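Local coordinates for immunoreactive 84kD antigen PG93 (Porphyromonas gingivalis, PDB 5M11), which serves, as PorZ, as an essential bacterial surface component of the type-IX secretion system, and binds zinc and calcium ions, at residues E27-V32 / S42-E46; A142-K146 / L178-W184; N354-K358 / F368-D372; F459-V464 / V497-N501. One frame throughout, in Å; residues are numbered along the deposited sequence.

Interaction 1: E27-V32 / S42-E46; sequences ETPKKV and SVGKE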
loop_
_atom_site.group_PDB
_atom_site.type_symbol
_atom_site.label_atom_id
_atom_site.label_comp_id
_atom_site.label_asym_id
_atom_site.label_seq_id
_atom_site.Cartn_x
_atom_site.Cartn_y
_atom_site.Cartn_z
ATOM N N GLU A 27 -10.600 -21.597 10.763
ATOM C CA GLU A 27 -10.105 -22.975 10.688
ATOM C C GLU A 27 -10.640 -23.680 9.431
ATOM O O GLU A 27 -11.839 -23.639 9.170
ATOM C CB GLU A 27 -10.471 -23.797 11.939
ATOM C CG GLU A 27 -9.706 -25.115 12.006
ATOM C CD GLU A 27 -10.269 -26.198 12.902
ATOM O OE1 GLU A 27 -10.875 -25.851 13.942
ATOM O OE2 GLU A 27 -10.057 -27.393 12.593
ATOM N N THR A 28 -9.732 -24.344 8.681
ATOM C CA THR A 28 -9.948 -25.146 7.458
ATOM C C THR A 28 -9.533 -26.584 7.818
ATOM O O THR A 28 -8.645 -26.703 8.664
ATOM C CB THR A 28 -9.116 -24.498 6.310
ATOM O OG1 THR A 28 -9.825 -23.357 5.820
ATOM C CG2 THR A 28 -8.737 -25.464 5.162
ATOM N N PRO A 29 -10.104 -27.679 7.230
ATOM C CA PRO A 29 -9.660 -29.045 7.606
ATOM C C PRO A 29 -8.145 -29.252 7.588
ATOM O O PRO A 29 -7.650 -29.927 8.480
ATOM C CB PRO A 29 -10.338 -29.945 6.572
ATOM C CG PRO A 29 -11.554 -29.193 6.175
ATOM C CD PRO A 29 -11.179 -27.738 6.220
ATOM N N LYS A 30 -7.411 -28.626 6.646
ATOM C CA LYS A 30 -5.953 -28.779 6.577
ATOM C C LYS A 30 -5.171 -27.421 6.651
ATOM O O LYS A 30 -3.937 -27.438 6.612
ATOM C CB LYS A 30 -5.546 -29.563 5.295
ATOM C CG LYS A 30 -6.027 -31.026 5.230
ATOM C CD LYS A 30 -5.001 -32.018 5.787
ATOM C CE LYS A 30 -5.641 -33.154 6.560
ATOM N NZ LYS A 30 -4.700 -34.288 6.766
ATOM N N LYS A 31 -5.863 -26.269 6.779
ATOM C CA LYS A 31 -5.201 -24.952 6.816
ATOM C C LYS A 31 -5.830 -24.000 7.837
ATOM O O LYS A 31 -6.891 -24.289 8.385
ATOM C CB LYS A 31 -5.255 -24.288 5.422
ATOM C CG LYS A 31 -4.273 -24.848 4.389
ATOM C CD LYS A 31 -4.647 -24.462 2.945
ATOM C CE LYS A 31 -5.362 -25.576 2.214
ATOM N NZ LYS A 31 -5.113 -25.524 0.748
ATOM N N VAL A 32 -5.163 -22.870 8.106
ATOM C CA VAL A 32 -5.662 -21.841 9.015
ATOM C C VAL A 32 -5.588 -20.532 8.255
ATOM O O VAL A 32 -4.494 -19.999 8.041
ATOM C CB VAL A 32 -4.941 -21.765 10.399
ATOM C CG1 VAL A 32 -5.586 -20.713 11.302
ATOM C CG2 VAL A 32 -4.915 -23.117 11.105
ATOM N N SER A 42 -2.615 -18.024 4.488
ATOM C CA SER A 42 -2.804 -19.408 4.893
ATOM C C SER A 42 -1.683 -19.821 5.863
ATOM O O SER A 42 -0.634 -19.172 5.868
ATOM C CB SER A 42 -2.778 -20.293 3.647
ATOM O OG SER A 42 -2.951 -21.670 3.942
ATOM N N VAL A 43 -1.912 -20.881 6.694
ATOM C CA VAL A 43 -0.959 -21.497 7.647
ATOM C C VAL A 43 -1.314 -22.988 7.781
ATOM O O VAL A 43 -2.467 -23.316 8.060
ATOM C CB VAL A 43 -0.863 -20.833 9.063
ATOM C CG1 VAL A 43 0.266 -21.454 9.885
ATOM C CG2 VAL A 43 -0.691 -19.316 9.002
ATOM N N GLY A 44 -0.327 -23.865 7.621
ATOM C CA GLY A 44 -0.542 -25.304 7.753
ATOM C C GLY A 44 -0.775 -25.733 9.187
ATOM O O GLY A 44 -0.222 -25.122 10.106
ATOM N N LYS A 45 -1.601 -26.782 9.393
ATOM C CA LYS A 45 -1.925 -27.293 10.736
ATOM C C LYS A 45 -0.926 -28.402 11.191
ATOM O O LYS A 45 0.203 -28.064 11.567
ATOM C CB LYS A 45 -3.379 -27.783 10.796
ATOM C CG LYS A 45 -4.390 -26.649 10.879
ATOM C CD LYS A 45 -5.788 -27.077 10.466
ATOM C CE LYS A 45 -6.605 -27.638 11.600
ATOM N NZ LYS A 45 -7.566 -28.656 11.110
ATOM N N GLU A 46 -1.339 -29.703 11.152
ATOM C CA GLU A 46 -0.560 -30.898 11.543
ATOM C C GLU A 46 0.901 -30.864 11.007
ATOM O O GLU A 46 1.849 -31.134 11.759
ATOM C CB GLU A 46 -1.278 -32.178 11.044
ATOM C CG GLU A 46 -0.760 -33.490 11.626
ATOM C CD GLU A 46 -1.450 -33.973 12.886
ATOM O OE1 GLU A 46 -2.693 -34.134 12.849
ATOM O OE2 GLU A 46 -0.749 -34.235 13.893
#
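Glu27 ends the innermost strand of a propeller blade, and its extended side chain brings OE2 to 3.2 Å from Lys45 NZ, a salt bridge; OE2 also bonds Ser278 and OE1 the backbone of Met275, in the neighbouring blade. The tight turn that follows is held by Thr28 N to Lys31 O (2.9 Å). Two carbonyls of the turn receive the same ammonium: weakly at Thr28 O (3.3 Å to Lys45 NZ), firmly at Pro29 O (2.9 Å to Lys45 NZ). Proline suits this bend because its ring fixes phi. Lys31 makes a single backbone bridge with Gly44, extending the pairing of strands 32-36 and 39-42, and its CD lies 3.4 Å from Ser42 OG. Val32 N then donates to Val43 O (2.7 Å), while Val32, beta-branched and so apt for a strand, packs CG2 on Lys45 CG at 3.6 Å. Lys45 thus works at both ends: its methylenes lie against valine, and its charge gathers one carboxylate and two carbonyls of the turn.

Interaction 2: A142-K146 / L178-W184; sequences ATYAK and LQDPAAW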
loop_
_atom_site.group_PDB
_atom_site.type_symbol
_atom_site.label_atom_id
_atom_site.label_comp_id
_atom_site.label_asym_id
_atom_site.label_seq_id
_atom_site.Cartn_x
_atom_site.Cartn_y
_atom_site.Cartn_z
ATOM N N ALA A 142 -30.807 -12.326 -3.002
ATOM C CA ALA A 142 -31.626 -11.427 -2.166
ATOM C C ALA A 142 -30.790 -10.600 -1.233
ATOM O O ALA A 142 -29.755 -11.056 -0.765
ATOM C CB ALA A 142 -32.604 -12.249 -1.330
ATOM N N THR A 143 -31.283 -9.405 -0.910
ATOM C CA THR A 143 -30.735 -8.508 0.098
ATOM C C THR A 143 -31.938 -8.001 0.844
ATOM O O THR A 143 -32.789 -7.340 0.251
ATOM C CB THR A 143 -29.813 -7.387 -0.462
ATOM O OG1 THR A 143 -28.635 -7.968 -1.030
ATOM C CG2 THR A 143 -29.369 -6.401 0.625
ATOM N N TYR A 144 -32.040 -8.378 2.115
ATOM C CA TYR A 144 -33.099 -7.955 3.029
ATOM C C TYR A 144 -32.617 -6.694 3.727
ATOM O O TYR A 144 -31.404 -6.481 3.798
ATOM C CB TYR A 144 -33.453 -9.071 4.026
ATOM C CG TYR A 144 -33.543 -10.466 3.424
ATOM C CD1 TYR A 144 -34.325 -10.718 2.290
ATOM C CD2 TYR A 144 -32.900 -11.541 4.016
ATOM C CE1 TYR A 144 -34.461 -12.008 1.771
ATOM C CE2 TYR A 144 -33.035 -12.835 3.510
ATOM C CZ TYR A 144 -33.822 -13.066 2.393
ATOM O OH TYR A 144 -33.923 -14.347 1.907
ATOM N N ALA A 145 -33.552 -5.820 4.170
ATOM C CA ALA A 145 -33.285 -4.523 4.825
ATOM C C ALA A 145 -32.311 -3.638 4.011
ATOM O O ALA A 145 -31.560 -2.871 4.613
ATOM C CB ALA A 145 -32.737 -4.740 6.222
ATOM N N LYS A 146 -32.310 -3.774 2.643
ATOM C CA LYS A 146 -31.430 -3.081 1.696
ATOM C C LYS A 146 -31.203 -1.640 2.121
ATOM O O LYS A 146 -32.174 -0.927 2.356
ATOM C CB LYS A 146 -32.029 -3.134 0.293
ATOM C CG LYS A 146 -30.997 -3.262 -0.812
ATOM C CD LYS A 146 -31.637 -3.508 -2.191
ATOM C CE LYS A 146 -31.974 -4.960 -2.486
ATOM N NZ LYS A 146 -32.483 -5.136 -3.876
ATOM N N LEU A 178 -38.675 -12.457 2.156
ATOM C CA LEU A 178 -38.106 -11.648 3.234
ATOM C C LEU A 178 -37.569 -10.295 2.736
ATOM O O LEU A 178 -37.079 -9.495 3.533
ATOM C CB LEU A 178 -37.053 -12.425 4.027
ATOM C CG LEU A 178 -37.530 -13.690 4.722
ATOM C CD1 LEU A 178 -36.375 -14.334 5.512
ATOM C CD2 LEU A 178 -38.739 -13.425 5.625
ATOM N N GLN A 179 -37.730 -10.015 1.445
ATOM C CA GLN A 179 -37.389 -8.733 0.840
ATOM C C GLN A 179 -38.554 -7.762 1.067
ATOM O O GLN A 179 -38.489 -6.597 0.675
ATOM C CB GLN A 179 -37.064 -8.894 -0.649
ATOM C CG GLN A 179 -35.812 -8.143 -1.019
ATOM C CD GLN A 179 -35.287 -8.476 -2.380
ATOM O OE1 GLN A 179 -34.232 -9.091 -2.527
ATOM N NE2 GLN A 179 -35.937 -7.960 -3.404
ATOM N N ASP A 180 -39.614 -8.256 1.734
ATOM C CA ASP A 180 -40.815 -7.527 2.121
ATOM C C ASP A 180 -40.812 -7.372 3.650
ATOM O O ASP A 180 -40.887 -8.364 4.371
ATOM C CB ASP A 180 -42.074 -8.255 1.614
ATOM C CG ASP A 180 -43.409 -7.755 2.130
ATOM O OD1 ASP A 180 -43.443 -6.670 2.743
ATOM O OD2 ASP A 180 -44.434 -8.444 1.899
ATOM N N PRO A 181 -40.772 -6.133 4.173
ATOM C CA PRO A 181 -40.817 -5.949 5.637
ATOM C C PRO A 181 -41.994 -6.643 6.332
ATOM O O PRO A 181 -41.814 -7.157 7.429
ATOM C CB PRO A 181 -40.932 -4.443 5.796
ATOM C CG PRO A 181 -40.331 -3.898 4.551
ATOM C CD PRO A 181 -40.715 -4.836 3.471
ATOM N N ALA A 182 -43.170 -6.719 5.690
ATOM C CA ALA A 182 -44.326 -7.375 6.294
ATOM C C ALA A 182 -44.092 -8.885 6.583
ATOM O O ALA A 182 -44.777 -9.434 7.449
ATOM C CB ALA A 182 -45.533 -7.195 5.412
ATOM N N ALA A 183 -43.117 -9.541 5.888
ATOM C CA ALA A 183 -42.813 -10.970 6.037
ATOM C C ALA A 183 -42.053 -11.294 7.330
ATOM O O ALA A 183 -42.031 -12.452 7.755
ATOM C CB ALA A 183 -42.031 -11.457 4.845
ATOM N N TRP A 184 -41.414 -10.290 7.941
ATOM C CA TRP A 184 -40.694 -10.448 9.210
ATOM C C TRP A 184 -41.621 -10.123 10.381
ATOM O O TRP A 184 -42.518 -9.293 10.248
ATOM C CB TRP A 184 -39.467 -9.535 9.267
ATOM C CG TRP A 184 -38.422 -9.807 8.231
ATOM C CD1 TRP A 184 -38.347 -9.268 6.979
ATOM C CD2 TRP A 184 -37.202 -10.536 8.426
ATOM N NE1 TRP A 184 -37.191 -9.682 6.353
ATOM C CE2 TRP A 184 -36.471 -10.462 7.220
ATOM C CE3 TRP A 184 -36.683 -11.296 9.487
ATOM C CZ2 TRP A 184 -35.258 -11.123 7.043
ATOM C CZ3 TRP A 184 -35.475 -11.940 9.313
ATOM C CH2 TRP A 184 -34.779 -11.857 8.100
HETATM O O HOH W 1 -36.460 -14.225 0.419
HETATM O O HOH W 2 -36.492 -6.411 3.603
#
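Tyr144 lays one face of its ring over Leu178 CB, which sits 3.6 Å from the ring centroid and 18° off its normal, a CH-pi contact. The pair lies between adjacent blades of the N-terminal beta-propeller: Tyr144 ends the outermost strand, 139-144, of one blade, and 178-184 belongs to the loop leading into the outermost strand, 185-187, of the next. Trp184 adds a second aromatic, its edge directed at the Tyr144 face in an offset edge-to-face pair with centroids 5.9 Å apart and planes at 72°. Both rings also touch Leu161 in the second strand of that blade, so large flat side chains fill the gap between the sheets. The loop is shaped to present Trp184: Asp180 OD1 accepts from Ala182 N (3.0 Å) in an Asx turn that leads into the short 3-10 segment 181-183 and on to the indole. Gln179, long and polar, suits an exposed position, where its OE1 takes a weak hydrogen bond from Thr143 N at 3.4 Å. One water receives Ala145 N and donates to Leu178 O, 3.1 Å from each; the same carbonyl oxygen, Leu178 O, also accepts from Trp184 NE1 at 2.8 Å.

Interaction 3: N354-K358 / F368-D372; sequences NFDKK and FSFND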
loop_
_atom_site.group_PDB
_atom_site.type_symbol
_atom_site.label_atom_id
_atom_site.label_comp_id
_atom_site.label_asym_id
_atom_site.label_seq_id
_atom_site.Cartn_x
_atom_site.Cartn_y
_atom_site.Cartn_z
ATOM N N ASN A 354 13.032 -3.700 10.336
ATOM C CA ASN A 354 12.097 -2.648 10.771
ATOM C C ASN A 354 12.434 -2.031 12.144
ATOM O O ASN A 354 12.488 -2.727 13.155
ATOM C CB ASN A 354 10.650 -3.158 10.796
ATOM C CG ASN A 354 10.238 -4.005 9.622
ATOM O OD1 ASN A 354 9.653 -5.068 9.789
ATOM N ND2 ASN A 354 10.513 -3.570 8.411
ATOM N N PHE A 355 12.615 -0.709 12.162
ATOM C CA PHE A 355 12.860 0.082 13.367
ATOM C C PHE A 355 11.553 0.762 13.721
ATOM O O PHE A 355 11.209 1.762 13.100
ATOM C CB PHE A 355 13.995 1.118 13.165
ATOM C CG PHE A 355 15.323 0.553 12.716
ATOM C CD1 PHE A 355 16.299 0.207 13.643
ATOM C CD2 PHE A 355 15.596 0.365 11.365
ATOM C CE1 PHE A 355 17.527 -0.320 13.227
ATOM C CE2 PHE A 355 16.816 -0.176 10.951
ATOM C CZ PHE A 355 17.777 -0.509 11.886
ATOM N N ASP A 356 10.787 0.184 14.656
ATOM C CA ASP A 356 9.498 0.734 15.069
ATOM C C ASP A 356 9.646 1.616 16.313
ATOM O O ASP A 356 10.750 1.743 16.866
ATOM C CB ASP A 356 8.456 -0.382 15.303
ATOM C CG ASP A 356 8.921 -1.557 16.150
ATOM O OD1 ASP A 356 8.360 -1.752 17.260
ATOM O OD2 ASP A 356 9.800 -2.317 15.678
ATOM N N LYS A 357 8.520 2.239 16.728
ATOM C CA LYS A 357 8.376 3.154 17.867
ATOM C C LYS A 357 9.018 2.589 19.143
ATOM O O LYS A 357 9.843 3.268 19.733
ATOM C CB LYS A 357 6.879 3.469 18.090
ATOM C CG LYS A 357 6.563 4.539 19.130
ATOM C CD LYS A 357 5.069 4.847 19.188
ATOM C CE LYS A 357 4.613 5.363 20.535
ATOM N NZ LYS A 357 4.869 6.814 20.704
ATOM N N LYS A 358 8.687 1.344 19.525
ATOM C CA LYS A 358 9.171 0.690 20.751
ATOM C C LYS A 358 10.673 0.367 20.701
ATOM O O LYS A 358 11.384 0.739 21.631
ATOM C CB LYS A 358 8.351 -0.573 21.064
ATOM C CG LYS A 358 6.835 -0.322 21.208
ATOM C CD LYS A 358 6.406 0.082 22.630
ATOM C CE LYS A 358 4.950 0.485 22.714
ATOM N NZ LYS A 358 4.037 -0.689 22.729
ATOM N N PHE A 368 10.937 10.698 24.950
ATOM C CA PHE A 368 10.694 11.152 23.569
ATOM C C PHE A 368 9.725 10.126 22.990
ATOM O O PHE A 368 9.559 9.063 23.601
ATOM C CB PHE A 368 11.980 11.338 22.745
ATOM C CG PHE A 368 12.814 10.098 22.583
ATOM C CD1 PHE A 368 12.729 9.333 21.427
ATOM C CD2 PHE A 368 13.705 9.704 23.577
ATOM C CE1 PHE A 368 13.512 8.187 21.272
ATOM C CE2 PHE A 368 14.476 8.550 23.428
ATOM C CZ PHE A 368 14.374 7.800 22.277
ATOM N N SER A 369 9.031 10.430 21.889
ATOM C CA SER A 369 8.001 9.489 21.460
ATOM C C SER A 369 8.296 8.678 20.176
ATOM O O SER A 369 7.590 7.691 19.950
ATOM C CB SER A 369 6.664 10.211 21.303
ATOM O OG SER A 369 6.704 11.259 20.348
ATOM N N PHE A 370 9.317 9.038 19.374
ATOM C CA PHE A 370 9.636 8.382 18.086
ATOM C C PHE A 370 8.375 8.166 17.247
ATOM O O PHE A 370 7.915 7.036 17.055
ATOM C CB PHE A 370 10.450 7.068 18.180
ATOM C CG PHE A 370 10.968 6.648 16.812
ATOM C CD1 PHE A 370 11.811 7.479 16.080
ATOM C CD2 PHE A 370 10.568 5.447 16.235
ATOM C CE1 PHE A 370 12.266 7.101 14.814
ATOM C CE2 PHE A 370 11.023 5.074 14.964
ATOM C CZ PHE A 370 11.866 5.903 14.262
ATOM N N ASN A 371 7.801 9.284 16.803
ATOM C CA ASN A 371 6.615 9.332 15.964
ATOM C C ASN A 371 6.888 10.162 14.726
ATOM O O ASN A 371 7.768 11.029 14.727
ATOM C CB ASN A 371 5.415 9.929 16.729
ATOM C CG ASN A 371 4.798 9.072 17.812
ATOM O OD1 ASN A 371 4.616 7.853 17.684
ATOM N ND2 ASN A 371 4.365 9.728 18.871
ATOM N N ASP A 372 6.089 9.905 13.684
ATOM C CA ASP A 372 6.053 10.584 12.400
ATOM C C ASP A 372 7.438 10.741 11.802
ATOM O O ASP A 372 7.898 11.866 11.585
ATOM C CB ASP A 372 5.342 11.950 12.503
ATOM C CG ASP A 372 4.141 11.967 13.426
ATOM O OD1 ASP A 372 3.114 11.334 13.078
ATOM O OD2 ASP A 372 4.230 12.606 14.502
#
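Lys357 and Phe370 give most of the buried surface here, 89 and 71 Å²; Lys357 supplies the hydrogen bonds and Phe370 the van der Waals packing against backbone. Lys357, in the first turn of helix 357-364, stretches its chain out with its first three torsions trans, passing Phe370 O with CG at 3.5 Å. Its NZ then donates to Ser369 O at 3.0 Å and to Asn371 OD1 at 3.2 Å. A lysine fits because its flexible methylenes can lie along the backbone while the amine reaches acceptors on the two residues that flank Phe370 in sequence. Phe370 itself turns the edge of its ring to the junction of strand 352-356 and helix 357-364: CE2 is 3.8 Å from Phe355 O, and Lys357 CA also lies near the ring plane. Being buried, the ring needs apolar company, which Val360 of the helix and Phe396, edge-to-face with it, provide. Asp372, just beyond, bonds the backbone N of His340, a zinc ligand together with Asp315. The helix and following loop carry the chain from the outermost strand of one blade, 352-356, to the innermost strand of the next, 373-378, the blade-to-blade step characteristic of a beta-propeller.

Interaction 4: F459-V464 / V497-N501; sequences FSYPDV and VLIFN. With ZN (zinc ion), chain G.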
loop_
_atom_site.group_PDB
_atom_site.type_symbol
_atom_site.label_atom_id
_atom_site.label_comp_id
_atom_site.label_asym_id
_atom_site.label_seq_id
_atom_site.Cartn_x
_atom_site.Cartn_y
_atom_site.Cartn_z
ATOM N N PHE A 459 21.763 28.257 9.867
ATOM C CA PHE A 459 21.558 29.584 9.302
ATOM C C PHE A 459 20.201 29.639 8.598
ATOM O O PHE A 459 19.458 28.658 8.618
ATOM C CB PHE A 459 22.707 29.945 8.328
ATOM C CG PHE A 459 22.883 29.027 7.135
ATOM C CD1 PHE A 459 22.147 29.224 5.967
ATOM C CD2 PHE A 459 23.828 28.012 7.152
ATOM C CE1 PHE A 459 22.312 28.387 4.863
ATOM C CE2 PHE A 459 24.011 27.191 6.032
ATOM C CZ PHE A 459 23.254 27.393 4.893
ATOM N N SER A 460 19.899 30.780 7.945
ATOM C CA SER A 460 18.701 30.988 7.135
ATOM C C SER A 460 18.853 32.210 6.234
ATOM O O SER A 460 19.882 32.901 6.264
ATOM C CB SER A 460 17.458 31.138 8.007
ATOM O OG SER A 460 16.314 30.875 7.210
ATOM N N TYR A 461 17.815 32.470 5.429
ATOM C CA TYR A 461 17.710 33.642 4.573
ATOM C C TYR A 461 16.366 34.299 4.912
ATOM O O TYR A 461 15.360 33.594 4.877
ATOM C CB TYR A 461 17.839 33.249 3.102
ATOM C CG TYR A 461 19.074 32.425 2.802
ATOM C CD1 TYR A 461 20.333 33.018 2.722
ATOM C CD2 TYR A 461 18.983 31.046 2.591
ATOM C CE1 TYR A 461 21.473 32.263 2.440
ATOM C CE2 TYR A 461 20.114 30.282 2.297
ATOM C CZ TYR A 461 21.354 30.897 2.208
ATOM O OH TYR A 461 22.470 30.157 1.900
ATOM N N PRO A 462 16.323 35.590 5.341
ATOM C CA PRO A 462 15.044 36.205 5.786
ATOM C C PRO A 462 13.788 35.894 4.952
ATOM O O PRO A 462 12.711 35.713 5.530
ATOM C CB PRO A 462 15.339 37.704 5.744
ATOM C CG PRO A 462 16.801 37.820 5.924
ATOM C CD PRO A 462 17.453 36.529 5.505
ATOM N N ASP A 463 13.928 35.820 3.614
ATOM C CA ASP A 463 12.846 35.505 2.669
ATOM C C ASP A 463 12.255 34.059 2.899
ATOM O O ASP A 463 11.071 33.856 2.647
ATOM C CB ASP A 463 13.307 35.706 1.194
ATOM C CG ASP A 463 14.818 35.699 0.951
ATOM O OD1 ASP A 463 15.463 36.765 1.141
ATOM O OD2 ASP A 463 15.355 34.628 0.589
ATOM N N VAL A 464 13.058 33.093 3.410
ATOM C CA VAL A 464 12.622 31.706 3.699
ATOM C C VAL A 464 12.567 31.385 5.223
ATOM O O VAL A 464 12.072 30.314 5.577
ATOM C CB VAL A 464 13.455 30.605 2.980
ATOM C CG1 VAL A 464 13.186 30.578 1.482
ATOM C CG2 VAL A 464 14.949 30.709 3.292
ATOM N N VAL A 497 10.445 27.499 -4.353
ATOM C CA VAL A 497 11.665 26.693 -4.272
ATOM C C VAL A 497 12.792 27.631 -3.833
ATOM O O VAL A 497 12.856 28.774 -4.296
ATOM C CB VAL A 497 12.019 25.987 -5.620
ATOM C CG1 VAL A 497 13.389 25.306 -5.575
ATOM C CG2 VAL A 497 10.941 25.008 -6.056
ATOM N N LEU A 498 13.685 27.147 -2.974
ATOM C CA LEU A 498 14.863 27.898 -2.576
ATOM C C LEU A 498 16.129 27.162 -3.065
ATOM O O LEU A 498 16.352 25.986 -2.734
ATOM C CB LEU A 498 14.893 28.152 -1.056
ATOM C CG LEU A 498 16.243 28.526 -0.445
ATOM C CD1 LEU A 498 16.556 30.010 -0.610
ATOM C CD2 LEU A 498 16.293 28.134 0.990
ATOM N N ILE A 499 16.929 27.856 -3.879
ATOM C CA ILE A 499 18.217 27.363 -4.369
ATOM C C ILE A 499 19.263 28.143 -3.589
ATOM O O ILE A 499 19.131 29.363 -3.493
ATOM C CB ILE A 499 18.386 27.509 -5.916
ATOM C CG1 ILE A 499 17.187 26.941 -6.694
ATOM C CG2 ILE A 499 19.715 26.930 -6.429
ATOM C CD1 ILE A 499 16.292 28.007 -7.245
ATOM N N PHE A 500 20.256 27.463 -2.989
ATOM C CA PHE A 500 21.304 28.166 -2.251
ATOM C C PHE A 500 22.625 27.396 -2.222
ATOM O O PHE A 500 22.626 26.163 -2.309
ATOM C CB PHE A 500 20.855 28.489 -0.822
ATOM C CG PHE A 500 20.642 27.292 0.054
ATOM C CD1 PHE A 500 21.627 26.878 0.944
ATOM C CD2 PHE A 500 19.439 26.596 0.025
ATOM C CE1 PHE A 500 21.429 25.766 1.761
ATOM C CE2 PHE A 500 19.243 25.483 0.836
ATOM C CZ PHE A 500 20.245 25.071 1.695
ATOM N N ASN A 501 23.746 28.141 -2.092
ATOM C CA ASN A 501 25.096 27.593 -2.004
ATOM C C ASN A 501 25.846 28.259 -0.862
ATOM O O ASN A 501 26.139 29.451 -0.908
ATOM C CB ASN A 501 25.860 27.740 -3.321
ATOM C CG ASN A 501 26.970 26.735 -3.468
ATOM O OD1 ASN A 501 27.955 26.733 -2.720
ATOM N ND2 ASN A 501 26.837 25.861 -4.448
HETATM ZN ZN ZN G . 16.500 35.668 -0.803
#
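Two knobs project from the same face of strand 497-501, Leu498 and Phe500, and the CD2-CE2 edge of the Tyr461 ring lies across both. Tyr461 CD2 is 4.1 Å from Leu498 CD1, Tyr461 CE2 meets Phe500 CB at 3.7 Å, and Tyr461 OH comes to 3.5 Å from Phe500 CD1, the two rings oblique at 57°. Leu498 in turn fills the hollow between Tyr461 and Val464, its CD2 3.7 Å from Val464 CG2, while Phe459 closes the far end with CZ 4.0 Å from Phe500 CE1. Ile446 touches Phe459, Tyr461, Leu498 and Phe500. Such interdigitated apolar residues are what joins neighbouring blades of a beta-propeller: 459-464 leaves the outermost strand of one blade, and 497-501 is the third strand of the next. Between Tyr461 and Val464 the chain makes a beta turn, with Val464 N bonded to Tyr461 O at 2.8 Å, so that both can face the strand; Pro462, rigid and exposed, suits the corner. The turn also presents Asp463 to zinc, with OD2 at 2.1 Å and OD1 at 2.5 Å from the ion. His514, the other protein ligand, stacks on the Tyr461 ring, whose OH hydrogen-bonds Asp512, a calcium ligand.

Interactions 1 and 2 belong to the N-terminal propeller, with centres about 37 Å apart, and interactions 3 and 4 to a second propeller, with centres about 31 Å apart. All four follow one another in series along the chain and none touches another; interactions 2 and 4, their centres about 67 Å apart, lie on opposite sides of the chain's centre. Interactions 2, 3 and 4 join successive blades, whereas interaction 1 ties two loops within one blade. Their relation to metals differs. Interaction 4 includes a zinc ligand, Asp463; the Asn371 side chain of interaction 3 is about 10 Å from a zinc, and that of Ala142 in interaction 2 about 12 Å. Interaction 1 lies away from the known metal sites.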